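Local coordinates for truncated hemoglobin from geobacillus stearothermophilus (Geobacillus stearothermophilus, PDB 2BKM), which probably binds oxygen reversibly at the iron of its haem, as a truncated member of the globin family, at residues L6-I10 and A105-F109; F23-V27 and W88-M92. All coordinates share one frame. Where two conformers were deposited one is given. Residues are numbered along the deposited sequence.

In the fold
Both contacts lie in one all-helical truncated globin domain, with centres about 18 Å apart and nearest atoms about 5 Å apart, so they do not touch. Contact 2 is nested along the chain inside the loop that contact 1 closes. The short helix 6-9 leads into helix 12-29, which supplies residues 23-27; helix 82-98, with residues 88-92, is followed by helix 104-120, which supplies residues 105-109. Contact 1 ties the beginning of the chain to the last helix near the periphery, whereas contact 2 brings helices 12-29 and 82-98 together on the ligand side of the haem. Leu113 packs on Trp88 and Met92, so helix 104-120 also packs against contact 2.

Contact 1 of 2, residues L6-I10 and A105-F109; sequences LYEAI and AREQF
In this truncated globin, the very short N-terminal helix 6-9 (A) packs against the first turn or so of helix 104-120 (H), an A-to-H helix contact of the globin fold. Residues 105-109 are regular helix, with Phe109 N bonded to Ala105 O at 3.0 Å. In the other segment Ile10 N reaches Leu6 O at 3.0 Å. The backbones come closest at Ile10 and Ala105, whose CA atoms are 5.8 Å apart, and the segments bury 275 Å² in all. The joint is mostly apolar. Leu6 (chi1 t, chi2 p) points at the partner helix and lays both methyls on its near face: CD1 lies 3.7 Å from Ala105 O and 3.4 Å from Gln108 NE2, while CD2 lies 3.8 Å from Phe109 CA. Gln108 (chi1 m, chi2 t) thus lays its amide along the outer edge of the contact. The methyl of Ala105 meets two residues: its CB is 3.9 Å from Ala9 CB and 3.7 Å from Ile10 CG2. Arg106 turns away and its guanidinium pairs with Asp97. Phe109, with chi1 t, directs its ring inward among Leu19, Leu52, Tyr55, Leu56 and Met96, its side chain about 6 Å from the haem at nearest atoms, so the contact spans from the surface to the core around the cofactor. Ile10 joins these two levels. With chi1 p and chi2 t, it keeps CG2 over Ala105 and extends its other branch deeper, placing CD1 3.8 Å from Phe109 CD1.

Contact 2 of 2, residues F23-V27 and W88-M92; sequences FYRRV and WLACM. With HEM (protoporphyrin IX containing Fe), chain D; ACT (acetate ion), chain E; OXY (oxygen molecule), chain C.
Trp88 is sandwiched between a phenylalanine and the haem while its NE1 points at the iron ligand. The edge of Phe23 meets one indole face (ring to six-membered ring, centroids 4.8 Å, planes 61°, T-shaped), and the haem covers the other, HEM C3B being 3.3 Å from Trp88 CD1. Both segments are regular helix; their axes approach to 9.0 Å at 134°, with CA atoms 5.8 Å apart for Phe23-Met92 and 5.6 Å for Arg26-Cys91. Phe23 (chi1 t, chi2 -114°) reaches across to Trp88 (chi1 t, chi2 103°). Met92 (t, p, p) sets CE 3.9 Å from the Phe23 centroid, a CH-pi contact, with SD in Met-aromatic range. Cys91 (chi1 m) points toward helix 23-27, its CB 3.6 Å from Phe23 CE2 and its SG 3.7 Å from Arg26 O. Arg26 swings its end away to Glu98. Oxygen and acetate (probably from the crystallisation liquor) are alternatives at the iron: HEM FE lies 2.0 Å from OXY O1 and 2.1 Å from ACT OXT. Trp88 NE1 donates to OXY O1 (2.6 Å), consistent with stabilisation of bound oxygen; Tyr24 OH, a second distal donor, bonds ACT O (2.4 Å, very short).

Contact 1 of 2, residues L6-I10 and A105-F109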
loop_
_atom_site.group_PDB
_atom_site.type_symbol
_atom_site.label_atom_id
_atom_site.label_comp_id
_atom_site.label_asym_id
_atom_site.label_seq_id
_atom_site.Cartn_x
_atom_site.Cartn_y
_atom_site.Cartn_z
ATOM N N LEU A 6 -6.882 13.229 3.650
ATOM C CA LEU A 6 -6.646 12.063 4.434
ATOM C C LEU A 6 -5.163 11.977 4.810
ATOM O O LEU A 6 -4.783 11.521 5.874
ATOM C CB LEU A 6 -7.135 10.892 3.610
ATOM C CG LEU A 6 -7.203 9.592 4.367
ATOM C CD1 LEU A 6 -7.987 9.735 5.698
ATOM C CD2 LEU A 6 -7.899 8.610 3.471
ATOM N N TYR A 7 -4.317 12.466 3.906
ATOM C CA TYR A 7 -2.902 12.581 4.172
ATOM C C TYR A 7 -2.651 13.338 5.480
ATOM O O TYR A 7 -1.972 12.845 6.371
ATOM C CB TYR A 7 -2.253 13.318 3.000
ATOM C CG TYR A 7 -0.773 13.500 3.103
ATOM C CD1 TYR A 7 -0.230 14.791 3.184
ATOM C CD2 TYR A 7 0.100 12.416 2.998
ATOM C CE1 TYR A 7 1.133 14.979 3.222
ATOM C CE2 TYR A 7 1.479 12.607 3.046
ATOM C CZ TYR A 7 1.981 13.894 3.149
ATOM O OH TYR A 7 3.350 14.092 3.153
ATOM N N GLU A 8 -3.226 14.545 5.594
ATOM C CA GLU A 8 -3.086 15.302 6.838
ATOM C C GLU A 8 -3.733 14.571 8.007
ATOM O O GLU A 8 -3.196 14.537 9.123
ATOM C CB GLU A 8 -3.770 16.659 6.663
ATOM C CG GLU A 8 -3.092 17.578 5.677
ATOM C CD GLU A 8 -4.068 18.314 4.725
ATOM O OE1 GLU A 8 -5.196 18.704 5.138
ATOM O OE2 GLU A 8 -3.695 18.498 3.537
ATOM N N ALA A 9 -4.922 14.021 7.776
ATOM C CA ALA A 9 -5.685 13.380 8.831
ATOM C C ALA A 9 -4.896 12.301 9.514
ATOM O O ALA A 9 -5.067 12.080 10.709
ATOM C CB ALA A 9 -7.011 12.823 8.260
ATOM N N ILE A 10 -4.067 11.569 8.769
ATOM C CA ILE A 10 -3.348 10.480 9.380
ATOM C C ILE A 10 -1.983 10.879 9.899
ATOM O O ILE A 10 -1.283 10.064 10.492
ATOM C CB ILE A 10 -3.180 9.246 8.443
ATOM C CG1 ILE A 10 -2.231 9.587 7.287
ATOM C CG2 ILE A 10 -4.524 8.744 7.956
ATOM C CD1 ILE A 10 -1.762 8.316 6.517
ATOM N N ALA A 105 -9.441 7.863 10.666
ATOM C CA ALA A 105 -8.635 8.211 9.503
ATOM C C ALA A 105 -7.847 6.994 9.060
ATOM O O ALA A 105 -7.797 6.733 7.867
ATOM C CB ALA A 105 -7.697 9.332 9.866
ATOM N N ARG A 106 -7.270 6.235 9.985
ATOM C CA ARG A 106 -6.661 4.970 9.582
ATOM C C ARG A 106 -7.646 4.106 8.835
ATOM O O ARG A 106 -7.288 3.538 7.781
ATOM C CB ARG A 106 -6.179 4.210 10.786
ATOM C CG ARG A 106 -5.571 2.896 10.374
ATOM C CD ARG A 106 -5.820 1.923 11.393
ATOM N NE ARG A 106 -5.740 0.514 10.982
ATOM C CZ ARG A 106 -5.067 -0.390 11.690
ATOM N NH1 ARG A 106 -5.092 -1.650 11.277
ATOM N NH2 ARG A 106 -4.332 -0.065 12.760
ATOM N N GLU A 107 -8.867 3.961 9.349
ATOM C CA GLU A 107 -9.752 3.000 8.696
ATOM C C GLU A 107 -10.218 3.493 7.359
ATOM O O GLU A 107 -10.429 2.696 6.427
ATOM C CB GLU A 107 -10.944 2.633 9.586
ATOM C CG GLU A 107 -10.552 2.165 10.938
ATOM C CD GLU A 107 -9.830 0.880 10.979
ATOM O OE1 GLU A 107 -9.503 0.234 9.927
ATOM O OE2 GLU A 107 -9.590 0.485 12.158
ATOM N N GLN A 108 -10.395 4.798 7.225
ATOM C CA GLN A 108 -10.791 5.363 5.937
ATOM C C GLN A 108 -9.684 5.081 4.917
ATOM O O GLN A 108 -9.943 4.671 3.765
ATOM C CB GLN A 108 -10.971 6.884 6.042
ATOM C CG GLN A 108 -12.251 7.321 6.679
ATOM C CD GLN A 108 -12.227 8.782 7.110
ATOM O OE1 GLN A 108 -13.026 9.183 7.972
ATOM N NE2 GLN A 108 -11.326 9.571 6.549
ATOM N N PHE A 109 -8.451 5.312 5.323
ATOM C CA PHE A 109 -7.309 5.022 4.460
ATOM C C PHE A 109 -7.255 3.526 4.129
ATOM O O PHE A 109 -7.120 3.143 2.965
ATOM C CB PHE A 109 -6.051 5.481 5.216
ATOM C CG PHE A 109 -4.748 5.186 4.550
ATOM C CD1 PHE A 109 -3.592 5.212 5.323
ATOM C CD2 PHE A 109 -4.631 4.958 3.175
ATOM C CE1 PHE A 109 -2.327 4.994 4.751
ATOM C CE2 PHE A 109 -3.373 4.740 2.598
ATOM C CZ PHE A 109 -2.234 4.712 3.372
#

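Contact 2 of 2, residues F23-V27 and W88-M92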
loop_
_atom_site.group_PDB
_atom_site.type_symbol
_atom_site.label_atom_id
_atom_site.label_comp_id
_atom_site.label_asym_id
_atom_site.label_seq_id
_atom_site.Cartn_x
_atom_site.Cartn_y
_atom_site.Cartn_z
ATOM N N PHE A 23 5.586 -1.697 6.678
ATOM C CA PHE A 23 4.916 -2.514 5.699
ATOM C C PHE A 23 5.905 -3.430 4.942
ATOM O O PHE A 23 5.667 -4.621 4.803
ATOM C CB PHE A 23 4.125 -1.620 4.747
ATOM C CG PHE A 23 3.403 -2.394 3.672
ATOM C CD1 PHE A 23 3.792 -2.240 2.348
ATOM C CD2 PHE A 23 2.379 -3.288 3.973
ATOM C CE1 PHE A 23 3.144 -2.938 1.346
ATOM C CE2 PHE A 23 1.728 -4.002 2.974
ATOM C CZ PHE A 23 2.105 -3.830 1.662
ATOM N N TYR A 24 7.007 -2.841 4.478
ATOM C CA TYR A 24 7.917 -3.663 3.668
ATOM C C TYR A 24 8.671 -4.667 4.489
ATOM O O TYR A 24 9.055 -5.729 3.960
ATOM C CB TYR A 24 8.797 -2.851 2.724
ATOM C CG TYR A 24 7.925 -2.362 1.620
ATOM C CD1 TYR A 24 7.548 -1.035 1.538
ATOM C CD2 TYR A 24 7.406 -3.263 0.703
ATOM C CE1 TYR A 24 6.683 -0.610 0.544
ATOM C CE2 TYR A 24 6.546 -2.865 -0.279
ATOM C CZ TYR A 24 6.179 -1.523 -0.354
ATOM O OH TYR A 24 5.305 -1.099 -1.326
ATOM N N ARG A 25 8.854 -4.392 5.785
ATOM C CA ARG A 25 9.401 -5.463 6.620
ATOM C C ARG A 25 8.442 -6.661 6.674
ATOM O O ARG A 25 8.875 -7.819 6.692
ATOM C CB ARG A 25 9.671 -4.979 8.041
ATOM C CG ARG A 25 10.839 -4.038 8.144
ATOM C CD ARG A 25 11.215 -3.891 9.628
ATOM N NE ARG A 25 10.176 -3.207 10.402
ATOM C CZ ARG A 25 10.148 -1.890 10.568
ATOM N NH1 ARG A 25 9.185 -1.319 11.288
ATOM N NH2 ARG A 25 11.096 -1.141 10.006
ATOM N N ARG A 26 7.132 -6.392 6.714
ATOM C CA ARG A 26 6.157 -7.466 6.738
ATOM C C ARG A 26 6.085 -8.174 5.396
ATOM O O ARG A 26 5.961 -9.377 5.340
ATOM C CB ARG A 26 4.774 -6.930 7.119
ATOM C CG ARG A 26 4.610 -6.320 8.519
ATOM C CD ARG A 26 5.237 -7.077 9.668
ATOM N NE ARG A 26 4.682 -6.480 10.885
ATOM C CZ ARG A 26 3.919 -7.119 11.770
ATOM N NH1 ARG A 26 3.640 -8.417 11.650
ATOM N NH2 ARG A 26 3.455 -6.441 12.801
ATOM N N VAL A 27 6.135 -7.407 4.305
ATOM C CA VAL A 27 6.084 -7.991 2.992
ATOM C C VAL A 27 7.249 -8.917 2.796
ATOM O O VAL A 27 7.071 -10.009 2.273
ATOM C CB VAL A 27 6.081 -6.882 1.906
ATOM C CG1 VAL A 27 6.286 -7.483 0.523
ATOM C CG2 VAL A 27 4.750 -6.089 1.954
ATOM N N TRP A 88 -1.361 -8.884 1.201
ATOM C CA TRP A 88 -0.888 -7.520 1.162
ATOM C C TRP A 88 -1.652 -6.716 2.223
ATOM O O TRP A 88 -1.065 -5.997 3.006
ATOM C CB TRP A 88 -1.159 -6.990 -0.242
ATOM C CG TRP A 88 -0.529 -5.690 -0.593
ATOM C CD1 TRP A 88 0.583 -5.504 -1.380
ATOM C CD2 TRP A 88 -0.972 -4.382 -0.213
ATOM N NE1 TRP A 88 0.852 -4.169 -1.528
ATOM C CE2 TRP A 88 -0.090 -3.446 -0.836
ATOM C CE3 TRP A 88 -2.056 -3.901 0.530
ATOM C CZ2 TRP A 88 -0.202 -2.068 -0.640
ATOM C CZ3 TRP A 88 -2.185 -2.500 0.712
ATOM C CH2 TRP A 88 -1.270 -1.612 0.106
ATOM N N LEU A 89 -2.978 -6.876 2.228
ATOM C CA LEU A 89 -3.789 -6.101 3.191
ATOM C C LEU A 89 -3.457 -6.509 4.617
ATOM O O LEU A 89 -3.485 -5.659 5.513
ATOM C CB LEU A 89 -5.280 -6.281 2.895
ATOM C CG LEU A 89 -5.650 -5.565 1.596
ATOM C CD1 LEU A 89 -7.027 -6.079 1.199
ATOM C CD2 LEU A 89 -5.643 -4.069 1.792
ATOM N N ALA A 90 -3.181 -7.795 4.843
ATOM C CA ALA A 90 -2.855 -8.220 6.210
ATOM C C ALA A 90 -1.530 -7.624 6.646
ATOM O O ALA A 90 -1.357 -7.224 7.821
ATOM C CB ALA A 90 -2.798 -9.737 6.267
ATOM N N CYS A 91 -0.574 -7.542 5.722
ATOM C CA CYS A 91 0.683 -6.842 6.052
ATOM C C CYS A 91 0.437 -5.409 6.346
ATOM O O CYS A 91 1.063 -4.861 7.241
ATOM C CB CYS A 91 1.704 -6.962 4.937
ATOM S SG CYS A 91 2.355 -8.674 4.767
ATOM N N MET A 92 -0.468 -4.780 5.589
ATOM C CA MET A 92 -0.769 -3.386 5.817
ATOM C C MET A 92 -1.435 -3.150 7.163
ATOM O O MET A 92 -1.039 -2.237 7.896
ATOM C CB MET A 92 -1.598 -2.810 4.660
ATOM C CG MET A 92 -1.848 -1.369 4.835
ATOM S SD MET A 92 -0.375 -0.323 4.913
ATOM C CE MET A 92 0.118 -0.329 3.179
HETATM C CHA HEM D . 4.432 -2.361 -7.342
HETATM C CHB HEM D . 2.553 -6.452 -5.639
HETATM C CHC HEM D . -1.351 -3.948 -4.228
HETATM C CHD HEM D . 1.022 0.153 -5.001
HETATM C C1A HEM D . 4.244 -3.657 -6.951
HETATM C C2A HEM D . 5.195 -4.714 -7.222
HETATM C C3A HEM D . 4.672 -5.844 -6.750
HETATM C C4A HEM D . 3.387 -5.533 -6.181
HETATM C CMA HEM D . 5.328 -7.236 -6.791
HETATM C CAA HEM D . 6.564 -4.532 -7.901
HETATM C CBA HEM D . 7.496 -3.801 -6.954
HETATM C CGA HEM D . 8.740 -3.257 -7.628
HETATM O O1A HEM D . 9.007 -3.533 -8.844
HETATM O O2A HEM D . 9.484 -2.494 -6.960
HETATM C C1B HEM D . 1.319 -6.122 -5.159
HETATM C C2B HEM D . 0.331 -7.069 -4.683
HETATM C C3B HEM D . -0.745 -6.374 -4.329
HETATM C C4B HEM D . -0.511 -4.964 -4.533
HETATM C CMB HEM D . 0.512 -8.598 -4.574
HETATM C CAB HEM D . -2.023 -6.971 -3.761
HETATM C CBB HEM D . -3.230 -6.436 -3.983
HETATM C C1C HEM D . -1.020 -2.610 -4.227
HETATM C C2C HEM D . -1.792 -1.550 -3.625
HETATM C C3C HEM D . -1.099 -0.430 -3.870
HETATM C C4C HEM D . 0.100 -0.760 -4.599
HETATM C CMC HEM D . -3.141 -1.695 -2.860
HETATM C CAC HEM D . -1.398 1.013 -3.433
HETATM C CBC HEM D . -2.514 1.422 -2.845
HETATM C C1D HEM D . 2.126 -0.154 -5.730
HETATM C C2D HEM D . 3.007 0.838 -6.296
HETATM C C3D HEM D . 4.040 0.057 -7.025
HETATM C C4D HEM D . 3.674 -1.329 -6.870
HETATM C CMD HEM D . 2.909 2.361 -6.135
HETATM C CAD HEM D . 5.216 0.624 -7.797
HETATM C CBD HEM D . 4.857 0.690 -9.287
HETATM C CGD HEM D . 6.114 1.115 -10.009
HETATM O O1D HEM D . 7.023 0.258 -10.266
HETATM O O2D HEM D . 6.218 2.348 -10.255
HETATM N NA HEM D . 3.150 -4.204 -6.317
HETATM N NB HEM D . 0.756 -4.866 -5.051
HETATM N NC HEM D . 0.129 -2.104 -4.786
HETATM N ND HEM D . 2.559 -1.417 -6.087
HETATM FE FE HEM D . 1.639 -3.143 -5.578
HETATM C C ACT E . 3.645 -2.544 -3.260
HETATM O O ACT E . 3.744 -2.702 -2.046
HETATM O OXT ACT E . 2.582 -2.879 -3.747
HETATM C CH3 ACT E . 4.734 -1.961 -4.078
HETATM O O1 OXY C . 2.056 -3.299 -3.661
HETATM O O2 OXY C . 3.183 -3.156 -3.323
#